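PDB 4OFQ: putative cell surface protein from Streptococcus pyogenes, which belongs to the antigen I/II family of streptococcal surface adhesins and probably helps the bacterium attach to its host. Local coordinates for residues L96-V102 with F127-K133; Y237-L243 with G288-F294; G52-A56 with Y139-Q144. All blocks are in the same frame, centred on the assembly; numbering follows the deposited sequence.

Interaction 1: L96-V102 with F127-K133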
loop_
_atom_site.group_PDB
_atom_site.type_symbol
_atom_site.label_atom_id
_atom_site.label_comp_id
_atom_site.label_asym_id
_atom_site.label_seq_id
_atom_site.Cartn_x
_atom_site.Cartn_y
_atom_site.Cartn_z
ATOM N N LEU A 96 15.538 -7.747 25.184
ATOM C CA LEU A 96 16.270 -6.770 25.993
ATOM C C LEU A 96 15.566 -5.426 26.019
ATOM O O LEU A 96 16.032 -4.491 26.689
ATOM C CB LEU A 96 17.680 -6.568 25.444
ATOM C CG LEU A 96 18.507 -7.837 25.260
ATOM C CD1 LEU A 96 19.907 -7.472 24.808
ATOM C CD2 LEU A 96 18.541 -8.662 26.543
ATOM N N LEU A 97 14.459 -5.332 25.277
ATOM C CA LEU A 97 13.744 -4.072 25.086
ATOM C C LEU A 97 12.281 -4.196 25.471
ATOM O O LEU A 97 11.603 -5.148 25.064
ATOM C CB LEU A 97 13.789 -3.660 23.602
ATOM C CG LEU A 97 15.163 -3.502 22.951
ATOM C CD1 LEU A 97 14.999 -3.394 21.442
ATOM C CD2 LEU A 97 15.859 -2.267 23.501
ATOM N N GLU A 98 11.786 -3.215 26.219
ATOM C CA GLU A 98 10.361 -3.114 26.478
ATOM C C GLU A 98 9.725 -2.585 25.212
ATOM O O GLU A 98 10.138 -1.542 24.706
ATOM C CB GLU A 98 10.082 -2.117 27.597
ATOM C CG GLU A 98 10.746 -2.448 28.920
ATOM C CD GLU A 98 10.181 -1.636 30.064
ATOM O OE1 GLU A 98 9.567 -0.579 29.789
ATOM O OE2 GLU A 98 10.350 -2.059 31.232
ATOM N N MET A 99 8.736 -3.298 24.691
ATOM C CA MET A 99 7.983 -2.800 23.545
ATOM C C MET A 99 6.665 -2.216 24.036
ATOM O O MET A 99 5.828 -2.943 24.572
ATOM C CB MET A 99 7.707 -3.915 22.531
ATOM C CG MET A 99 6.922 -3.413 21.321
ATOM S SD MET A 99 6.718 -4.634 20.003
ATOM C CE MET A 99 8.358 -5.283 19.806
ATOM N N ARG A 100 6.484 -0.906 23.865
ATOM C CA ARG A 100 5.297 -0.228 24.386
ATOM C C ARG A 100 4.508 0.433 23.266
ATOM O O ARG A 100 5.030 1.295 22.550
ATOM C CB ARG A 100 5.688 0.828 25.445
ATOM C CG ARG A 100 6.205 0.249 26.754
ATOM C CD ARG A 100 6.718 1.384 27.641
ATOM N NE ARG A 100 7.240 0.907 28.915
ATOM C CZ ARG A 100 6.606 1.038 30.075
ATOM N NH1 ARG A 100 5.416 1.634 30.129
ATOM N NH2 ARG A 100 7.162 0.571 31.181
ATOM N N HIS A 101 3.251 0.032 23.106
ATOM C CA HIS A 101 2.407 0.656 22.105
ATOM C C HIS A 101 1.730 1.813 22.816
ATOM O O HIS A 101 0.815 1.607 23.625
ATOM C CB HIS A 101 1.373 -0.329 21.547
ATOM C CG HIS A 101 0.685 0.162 20.308
ATOM N ND1 HIS A 101 -0.387 -0.491 19.744
ATOM C CD2 HIS A 101 0.911 1.254 19.535
ATOM C CE1 HIS A 101 -0.784 0.163 18.666
ATOM N NE2 HIS A 101 -0.012 1.225 18.516
ATOM N N VAL A 102 2.199 3.027 22.554
ATOM C CA VAL A 102 1.668 4.197 23.247
ATOM C C VAL A 102 0.564 4.879 22.434
ATOM O O VAL A 102 0.832 5.501 21.402
ATOM C CB VAL A 102 2.774 5.201 23.568
ATOM C CG1 VAL A 102 2.192 6.398 24.313
ATOM C CG2 VAL A 102 3.861 4.512 24.388
ATOM N N PHE A 127 2.331 6.023 18.885
ATOM C CA PHE A 127 3.652 5.594 18.472
ATOM C C PHE A 127 4.029 4.315 19.210
ATOM O O PHE A 127 3.369 3.937 20.181
ATOM C CB PHE A 127 4.684 6.712 18.710
ATOM C CG PHE A 127 4.796 7.159 20.142
ATOM C CD1 PHE A 127 3.928 8.117 20.652
ATOM C CD2 PHE A 127 5.808 6.660 20.970
ATOM C CE1 PHE A 127 4.054 8.556 21.988
ATOM C CE2 PHE A 127 5.942 7.098 22.302
ATOM C CZ PHE A 127 5.061 8.040 22.798
ATOM N N TYR A 128 5.047 3.620 18.714
ATOM C CA TYR A 128 5.669 2.555 19.481
ATOM C C TYR A 128 6.977 3.061 20.032
ATOM O O TYR A 128 7.671 3.847 19.381
ATOM C CB TYR A 128 6.000 1.361 18.607
ATOM C CG TYR A 128 4.840 0.449 18.347
ATOM C CD1 TYR A 128 4.036 0.629 17.228
ATOM C CD2 TYR A 128 4.546 -0.596 19.224
ATOM C CE1 TYR A 128 2.961 -0.228 16.979
ATOM C CE2 TYR A 128 3.479 -1.449 18.983
ATOM C CZ TYR A 128 2.699 -1.252 17.861
ATOM O OH TYR A 128 1.639 -2.082 17.609
ATOM N N MET A 129 7.313 2.614 21.235
ATOM C CA MET A 129 8.635 2.883 21.772
ATOM C C MET A 129 9.270 1.589 22.260
ATOM O O MET A 129 8.565 0.688 22.720
ATOM C CB MET A 129 8.608 3.987 22.849
ATOM C CG MET A 129 7.820 3.680 24.111
ATOM S SD MET A 129 7.598 5.146 25.164
ATOM C CE MET A 129 9.283 5.727 25.367
ATOM N N TRP A 130 10.589 1.479 22.097
ATOM C CA TRP A 130 11.345 0.347 22.632
ATOM C C TRP A 130 12.327 0.895 23.668
ATOM O O TRP A 130 13.079 1.841 23.386
ATOM C CB TRP A 130 12.100 -0.376 21.514
ATOM C CG TRP A 130 11.230 -1.193 20.636
ATOM C CD1 TRP A 130 10.956 -2.519 20.769
ATOM C CD2 TRP A 130 10.488 -0.740 19.492
ATOM N NE1 TRP A 130 10.105 -2.926 19.764
ATOM C CE2 TRP A 130 9.804 -1.854 18.969
ATOM C CE3 TRP A 130 10.351 0.496 18.849
ATOM C CZ2 TRP A 130 8.975 -1.771 17.840
ATOM C CZ3 TRP A 130 9.523 0.574 17.719
ATOM C CH2 TRP A 130 8.859 -0.554 17.231
ATOM N N VAL A 131 12.296 0.339 24.880
ATOM C CA VAL A 131 13.093 0.870 25.988
ATOM C C VAL A 131 14.050 -0.201 26.470
ATOM O O VAL A 131 13.630 -1.320 26.768
ATOM C CB VAL A 131 12.196 1.304 27.176
ATOM C CG1 VAL A 131 13.049 1.868 28.337
ATOM C CG2 VAL A 131 11.150 2.320 26.709
ATOM N N ALA A 132 15.340 0.111 26.529
ATOM C CA ALA A 132 16.287 -0.866 27.076
ATOM C C ALA A 132 15.930 -1.204 28.528
ATOM O O ALA A 132 15.894 -0.312 29.381
ATOM C CB ALA A 132 17.705 -0.332 26.998
ATOM N N LYS A 133 15.693 -2.489 28.798
ATOM C CA LYS A 133 15.346 -2.956 30.142
ATOM C C LYS A 133 16.473 -2.782 31.171
ATOM O O LYS A 133 16.215 -2.582 32.366
ATOM C CB LYS A 133 14.931 -4.432 30.100
ATOM C CG LYS A 133 13.709 -4.729 29.244
ATOM C CD LYS A 133 13.427 -6.227 29.262
ATOM C CE LYS A 133 12.278 -6.583 28.355
ATOM N NZ LYS A 133 12.005 -8.048 28.451
HETATM O O HOH W 1 10.589 -7.724 25.628
#
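With CG of His101 swung anti to the backbone N (chi1 -167°) and CG of Tyr128 set anti to its own carbonyl carbon (chi1 -81°), the two rings of this cross-strand pair slide over one another as an offset stack. Their planes are only 5° from parallel and their centroids lie 4.0 Å apart. Both rings are also fixed at their polar ends, His101 NE2 by the hydroxyl of Tyr70 and Tyr128 OH by the carbonyl of Gly77. On the same face of the sheet Met99 lies alongside Trp130, pointing the same way, and Met99 SD makes an oblique Met-aromatic contact, 4.7 Å from the centroid of the five-membered ring of Trp130. Across the opposite face, Val102 packs CB over the Phe127 ring, 3.9 Å from its centroid, while Val102 CG2 meets Met129 SD at 3.9 Å. Nearby, NE and NH2 of Arg100 both grip OE1 of Glu98 side-on, the NE bond being 2.9 Å long and OE1 lying in the guanidinium plane. Strand 97-102 is an edge strand of a mixed sheet and runs antiparallel to 127-132. Backbone bonds join the two, from Lys133 N to Leu96 O at one end to the reciprocal pair of Val102 and Phe127 at the other. Helix 110-119 packs on the Phe127 and Met129 face, and strand 80-87 on the Trp130 face. The edge strand is thus held by regular backbone bonding and by aromatic and sulfur packing; the Glu98-Arg100 salt bridge lies within the strand, and Trp130 NE1 is buried beside Met99 without a polar partner.

Interaction 2: Y237-L243 with G288-F294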
loop_
_atom_site.group_PDB
_atom_site.type_symbol
_atom_site.label_atom_id
_atom_site.label_comp_id
_atom_site.label_asym_id
_atom_site.label_seq_id
_atom_site.Cartn_x
_atom_site.Cartn_y
_atom_site.Cartn_z
ATOM N N TYR A 237 -5.125 -8.136 -12.327
ATOM C CA TYR A 237 -5.893 -7.043 -12.939
ATOM C C TYR A 237 -7.040 -7.767 -13.642
ATOM O O TYR A 237 -6.893 -8.293 -14.756
ATOM C CB TYR A 237 -5.044 -6.244 -13.935
ATOM C CG TYR A 237 -5.608 -4.880 -14.353
ATOM C CD1 TYR A 237 -6.577 -4.768 -15.363
ATOM C CD2 TYR A 237 -5.141 -3.713 -13.771
ATOM C CE1 TYR A 237 -7.086 -3.511 -15.758
ATOM C CE2 TYR A 237 -5.637 -2.461 -14.150
ATOM C CZ TYR A 237 -6.605 -2.363 -15.140
ATOM O OH TYR A 237 -7.057 -1.104 -15.506
ATOM N N LYS A 238 -8.171 -7.830 -12.956
ATOM C CA LYS A 238 -9.280 -8.688 -13.361
ATOM C C LYS A 238 -10.605 -7.949 -13.258
ATOM O O LYS A 238 -10.893 -7.321 -12.233
ATOM C CB LYS A 238 -9.307 -9.931 -12.462
ATOM C CG LYS A 238 -10.442 -10.907 -12.773
ATOM C CD LYS A 238 -10.268 -12.214 -12.014
ATOM C CE LYS A 238 -10.550 -12.061 -10.537
ATOM N NZ LYS A 238 -10.558 -13.412 -9.876
ATOM N N PHE A 239 -11.407 -8.030 -14.321
ATOM C CA PHE A 239 -12.736 -7.438 -14.336
ATOM C C PHE A 239 -13.724 -8.527 -13.953
ATOM O O PHE A 239 -13.684 -9.626 -14.512
ATOM C CB PHE A 239 -13.101 -6.957 -15.743
ATOM C CG PHE A 239 -12.186 -5.908 -16.314
ATOM C CD1 PHE A 239 -10.945 -6.251 -16.829
ATOM C CD2 PHE A 239 -12.599 -4.583 -16.407
ATOM C CE1 PHE A 239 -10.110 -5.296 -17.388
ATOM C CE2 PHE A 239 -11.775 -3.625 -16.972
ATOM C CZ PHE A 239 -10.517 -3.987 -17.464
ATOM N N VAL A 240 -14.627 -8.222 -13.021
ATOM C CA VAL A 240 -15.696 -9.148 -12.665
ATOM C C VAL A 240 -17.065 -8.456 -12.799
ATOM O O VAL A 240 -17.283 -7.361 -12.270
ATOM C CB VAL A 240 -15.517 -9.696 -11.240
ATOM C CG1 VAL A 240 -16.620 -10.683 -10.922
ATOM C CG2 VAL A 240 -14.158 -10.369 -11.100
ATOM N N ASP A 241 -17.995 -9.093 -13.494
ATOM C CA ASP A 241 -19.281 -8.443 -13.751
ATOM C C ASP A 241 -20.400 -9.475 -13.673
ATOM O O ASP A 241 -20.428 -10.422 -14.455
ATOM C CB ASP A 241 -19.245 -7.755 -15.129
ATOM C CG ASP A 241 -20.404 -6.813 -15.345
ATOM O OD1 ASP A 241 -21.515 -7.110 -14.861
ATOM O OD2 ASP A 241 -20.205 -5.760 -15.979
ATOM N N GLN A 242 -21.300 -9.311 -12.698
ATOM C CA GLN A 242 -22.472 -10.172 -12.602
ATOM C C GLN A 242 -23.563 -9.532 -13.436
ATOM O O GLN A 242 -24.229 -8.596 -12.988
ATOM C CB GLN A 242 -22.947 -10.301 -11.148
ATOM C CG GLN A 242 -24.291 -11.035 -10.999
ATOM C CD GLN A 242 -24.283 -12.454 -11.563
ATOM O OE1 GLN A 242 -23.506 -13.305 -11.119
ATOM N NE2 GLN A 242 -25.168 -12.721 -12.539
ATOM N N LEU A 243 -23.726 -10.012 -14.662
ATOM C CA LEU A 243 -24.716 -9.442 -15.562
ATOM C C LEU A 243 -26.110 -9.852 -15.120
ATOM O O LEU A 243 -26.289 -10.922 -14.551
ATOM C CB LEU A 243 -24.460 -9.918 -16.993
ATOM C CG LEU A 243 -23.144 -9.442 -17.603
ATOM C CD1 LEU A 243 -22.810 -10.256 -18.850
ATOM C CD2 LEU A 243 -23.216 -7.952 -17.912
ATOM N N GLY A 288 -24.764 -15.992 -15.258
ATOM C CA GLY A 288 -24.572 -14.629 -15.729
ATOM C C GLY A 288 -23.262 -14.004 -15.289
ATOM O O GLY A 288 -23.033 -12.809 -15.483
ATOM N N HIS A 289 -22.388 -14.809 -14.696
ATOM C CA HIS A 289 -21.124 -14.304 -14.177
ATOM C C HIS A 289 -20.076 -14.155 -15.282
ATOM O O HIS A 289 -19.728 -15.122 -15.955
ATOM C CB HIS A 289 -20.602 -15.231 -13.079
ATOM C CG HIS A 289 -19.410 -14.696 -12.342
ATOM N ND1 HIS A 289 -18.115 -14.999 -12.700
ATOM C CD2 HIS A 289 -19.322 -13.905 -11.246
ATOM C CE1 HIS A 289 -17.277 -14.407 -11.865
ATOM N NE2 HIS A 289 -17.984 -13.741 -10.971
ATOM N N TYR A 290 -19.573 -12.934 -15.437
ATOM C CA TYR A 290 -18.563 -12.606 -16.435
ATOM C C TYR A 290 -17.248 -12.216 -15.763
ATOM O O TYR A 290 -17.231 -11.426 -14.827
ATOM C CB TYR A 290 -19.045 -11.438 -17.308
ATOM C CG TYR A 290 -17.966 -10.838 -18.185
ATOM C CD1 TYR A 290 -17.159 -9.796 -17.722
ATOM C CD2 TYR A 290 -17.759 -11.305 -19.477
ATOM C CE1 TYR A 290 -16.168 -9.247 -18.519
ATOM C CE2 TYR A 290 -16.768 -10.771 -20.279
ATOM C CZ TYR A 290 -15.979 -9.735 -19.793
ATOM O OH TYR A 290 -15.001 -9.184 -20.580
ATOM N N GLU A 291 -16.144 -12.732 -16.282
ATOM C CA GLU A 291 -14.838 -12.409 -15.749
ATOM C C GLU A 291 -13.838 -12.243 -16.900
ATOM O O GLU A 291 -13.832 -13.039 -17.828
ATOM C CB GLU A 291 -14.410 -13.564 -14.848
ATOM C CG GLU A 291 -13.150 -13.355 -14.079
ATOM C CD GLU A 291 -12.808 -14.581 -13.264
ATOM O OE1 GLU A 291 -13.573 -14.894 -12.323
ATOM O OE2 GLU A 291 -11.795 -15.240 -13.588
ATOM N N LEU A 292 -13.017 -11.201 -16.853
ATOM C CA LEU A 292 -11.872 -11.115 -17.758
ATOM C C LEU A 292 -10.631 -10.822 -16.926
ATOM O O LEU A 292 -10.557 -9.797 -16.246
ATOM C CB LEU A 292 -12.083 -10.047 -18.843
ATOM C CG LEU A 292 -10.974 -9.901 -19.894
ATOM C CD1 LEU A 292 -11.543 -9.483 -21.241
ATOM C CD2 LEU A 292 -9.937 -8.884 -19.437
ATOM N N ALA A 293 -9.661 -11.724 -16.983
ATOM C CA ALA A 293 -8.451 -11.609 -16.172
ATOM C C ALA A 293 -7.206 -11.523 -17.033
ATOM O O ALA A 293 -7.011 -12.329 -17.954
ATOM C CB ALA A 293 -8.328 -12.802 -15.216
ATOM N N PHE A 294 -6.344 -10.564 -16.722
ATOM C CA PHE A 294 -5.041 -10.538 -17.365
ATOM C C PHE A 294 -4.175 -11.692 -16.874
ATOM O O PHE A 294 -4.229 -12.067 -15.700
ATOM C CB PHE A 294 -4.369 -9.190 -17.143
ATOM C CG PHE A 294 -4.758 -8.176 -18.168
ATOM C CD1 PHE A 294 -5.879 -7.388 -17.988
ATOM C CD2 PHE A 294 -4.017 -8.039 -19.337
ATOM C CE1 PHE A 294 -6.259 -6.466 -18.964
ATOM C CE2 PHE A 294 -4.386 -7.123 -20.309
ATOM C CZ PHE A 294 -5.507 -6.337 -20.118
HETATM O O HOH W 2 -5.362 -10.823 -13.370
#
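Phe239 and Leu292 lie side by side on the buried face of this strand pair, Phe239 CD1 reaching Leu292 CD2 at 3.8 Å. The carbonyl oxygen of Leu292 sits at the edge of the Phe239 ring and also accepts the backbone N-H of Phe239, in a bond of 2.7 Å. Further along, Tyr237 CD1 comes within 3.8 Å of Phe294 CD1, the two ring planes steeply inclined at 82°, and Phe308 meets both rings edge-to-face. The buried row continues through Tyr290, whose hydroxyl bonds Asp253, and Asp241, which is held by Lys195. Strands 237-242 and 289-294 are antiparallel neighbours in one sheet of a beta sandwich, and side chains of strands 248-257 and 310-318 from another sheet pack against this face. At the start of 289-294, Gly288 and His289 both face Asn284 in a G1 beta bulge, and the positive phi of Gly288 suits a glycine there. The other face is looser and more polar. Lys238 is extended as far as CD and then turns at chi3 (72°), its aliphatic part resting on Ala293 CB and crossing Glu291; NZ stops 4.2 Å from Glu291 OE1, beyond a salt bridge. A water bridges one end of the pair, accepting from Tyr237 N and donating to Phe294 O, each at 2.9 Å. At the more exposed end Gln242 folds back at chi2 (59°) and donates from NE2 to Thr287 O and also to Leu243 O (2.9 Å).

Interaction 3: G52-A56 with Y139-Q144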
loop_
_atom_site.group_PDB
_atom_site.type_symbol
_atom_site.label_atom_id
_atom_site.label_comp_id
_atom_site.label_asym_id
_atom_site.label_seq_id
_atom_site.Cartn_x
_atom_site.Cartn_y
_atom_site.Cartn_z
ATOM N N GLY A 52 33.710 3.237 21.863
ATOM C CA GLY A 52 34.970 3.483 22.540
ATOM C C GLY A 52 34.951 4.617 23.548
ATOM O O GLY A 52 35.965 4.890 24.185
ATOM N N MET A 53 33.806 5.277 23.705
ATOM C CA MET A 53 33.694 6.349 24.689
ATOM C C MET A 53 33.215 5.805 26.028
ATOM O O MET A 53 32.780 4.651 26.126
ATOM C CB MET A 53 32.738 7.439 24.205
ATOM C CG MET A 53 32.985 7.895 22.770
ATOM S SD MET A 53 32.301 9.529 22.419
ATOM C CE MET A 53 30.557 9.263 22.607
ATOM N N THR A 54 33.285 6.644 27.057
ATOM C CA THR A 54 32.752 6.290 28.368
ATOM C C THR A 54 31.748 7.329 28.853
ATOM O O THR A 54 32.129 8.439 29.228
ATOM C CB THR A 54 33.870 6.162 29.409
ATOM O OG1 THR A 54 34.836 5.219 28.936
ATOM C CG2 THR A 54 33.298 5.684 30.737
ATOM N N ALA A 55 30.470 6.961 28.839
ATOM C CA ALA A 55 29.406 7.833 29.322
ATOM C C ALA A 55 29.346 7.800 30.844
ATOM O O ALA A 55 29.666 6.780 31.458
ATOM C CB ALA A 55 28.077 7.415 28.737
ATOM N N ALA A 56 28.947 8.917 31.451
ATOM C CA ALA A 56 28.764 8.979 32.898
ATOM C C ALA A 56 27.676 8.010 33.340
ATOM O O ALA A 56 26.691 7.809 32.628
ATOM C CB ALA A 56 28.413 10.389 33.330
ATOM N N TYR A 139 24.175 -0.693 27.374
ATOM C CA TYR A 139 25.222 0.255 27.049
ATOM C C TYR A 139 26.549 -0.468 26.808
ATOM O O TYR A 139 27.247 -0.223 25.822
ATOM C CB TYR A 139 25.388 1.276 28.175
ATOM C CG TYR A 139 26.584 2.157 27.959
ATOM C CD1 TYR A 139 26.600 3.090 26.926
ATOM C CD2 TYR A 139 27.716 2.047 28.770
ATOM C CE1 TYR A 139 27.701 3.895 26.703
ATOM C CE2 TYR A 139 28.827 2.853 28.557
ATOM C CZ TYR A 139 28.813 3.770 27.515
ATOM O OH TYR A 139 29.904 4.572 27.285
ATOM N N LYS A 140 26.887 -1.374 27.716
ATOM C CA LYS A 140 28.146 -2.096 27.628
ATOM C C LYS A 140 28.182 -3.033 26.414
ATOM O O LYS A 140 29.191 -3.122 25.709
ATOM C CB LYS A 140 28.377 -2.863 28.933
ATOM C CG LYS A 140 29.693 -3.607 29.035
ATOM C CD LYS A 140 29.813 -4.250 30.411
ATOM C CE LYS A 140 31.201 -4.817 30.653
ATOM N NZ LYS A 140 31.256 -5.533 31.959
ATOM N N ALA A 141 27.068 -3.712 26.156
ATOM C CA ALA A 141 27.017 -4.710 25.095
ATOM C C ALA A 141 26.936 -4.121 23.689
ATOM O O ALA A 141 27.558 -4.650 22.761
ATOM C CB ALA A 141 25.850 -5.677 25.327
ATOM N N TYR A 142 26.162 -3.050 23.520
ATOM C CA TYR A 142 25.885 -2.536 22.176
ATOM C C TYR A 142 26.303 -1.089 21.955
ATOM O O TYR A 142 27.038 -0.805 21.025
ATOM C CB TYR A 142 24.410 -2.751 21.804
ATOM C CG TYR A 142 24.023 -4.198 21.986
ATOM C CD1 TYR A 142 24.506 -5.175 21.125
ATOM C CD2 TYR A 142 23.235 -4.594 23.051
ATOM C CE1 TYR A 142 24.186 -6.503 21.303
ATOM C CE2 TYR A 142 22.921 -5.918 23.247
ATOM C CZ TYR A 142 23.397 -6.868 22.374
ATOM O OH TYR A 142 23.074 -8.190 22.573
ATOM N N VAL A 143 25.843 -0.186 22.814
ATOM C CA VAL A 143 26.071 1.246 22.622
ATOM C C VAL A 143 27.555 1.624 22.629
ATOM O O VAL A 143 28.047 2.299 21.715
ATOM C CB VAL A 143 25.357 2.062 23.703
ATOM C CG1 VAL A 143 25.627 3.550 23.503
ATOM C CG2 VAL A 143 23.851 1.755 23.698
ATOM N N GLN A 144 28.256 1.184 23.668
ATOM C CA GLN A 144 29.674 1.496 23.841
ATOM C C GLN A 144 30.548 0.798 22.793
ATOM O O GLN A 144 31.691 1.207 22.547
ATOM C CB GLN A 144 30.124 1.111 25.255
ATOM C CG GLN A 144 31.494 1.624 25.654
ATOM C CD GLN A 144 31.819 1.331 27.109
ATOM O OE1 GLN A 144 31.599 0.222 27.591
ATOM N NE2 GLN A 144 32.338 2.329 27.817
#
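The last part of the helix that begins at residue 135 includes a wider pi-type turn, with Gln144 N bonded to Tyr139 O, and is tied to the loop that leads from strand 38-45 into helix 57-60. Tyr139 and Gln144 do the holding. From Tyr139, with CG anti to the backbone N (chi1 172°), the phenol reaches out to the loop and its OH accepts the backbone N-H of Ala55 at 2.9 Å. The methyl of Ala55 meets the same end of the ring, Ala55 CB lying 3.9 Å from Tyr139 CZ. Gln144 stretches its chain alongside and passes CB over one face of the Tyr139 ring. Its NE2 donates to Met53 O at 2.9 Å, the acceptor lying in the plane of the side-chain amide and the amide nitrogen in the carbonyl plane, with 165° at the hydrogen. A backbone bond from Gly52 N to Gln144 O, also 2.9 Å, completes the set. Val60 and Phe64 also touch Tyr139, Val60 meeting Ala55 as well. Three neutral hydrogen bonds, two of them made by side chains to loop backbone, therefore probably help to set the path of an irregular segment at the surface with little apolar burial and no ion pair.

Overall arrangement
Interactions 1 and 3 belong to the same N-terminal part of the chain, the antigen I/II C2 region. Their centres are about 20 Å apart, and they touch where Leu96 CD1 packs on Tyr142 CE2 at 3.7 Å; strand 127-132 is followed directly by helix 135-143, so 127-133 and 139-144 are nearly continuous. Of the three, interaction 1 lies beside the calcium site formed by Asp69, Tyr70, Val124 and Glu126: the Phe127 side chain is about 5 Å from the ion, and the Tyr70 hydroxyl bonds His101 NE2. Interaction 2 lies in the antigen C-terminal region, on the opposite side of the chain's centre, its centre about 47 Å from that of interaction 1 and about 62 Å from that of interaction 3.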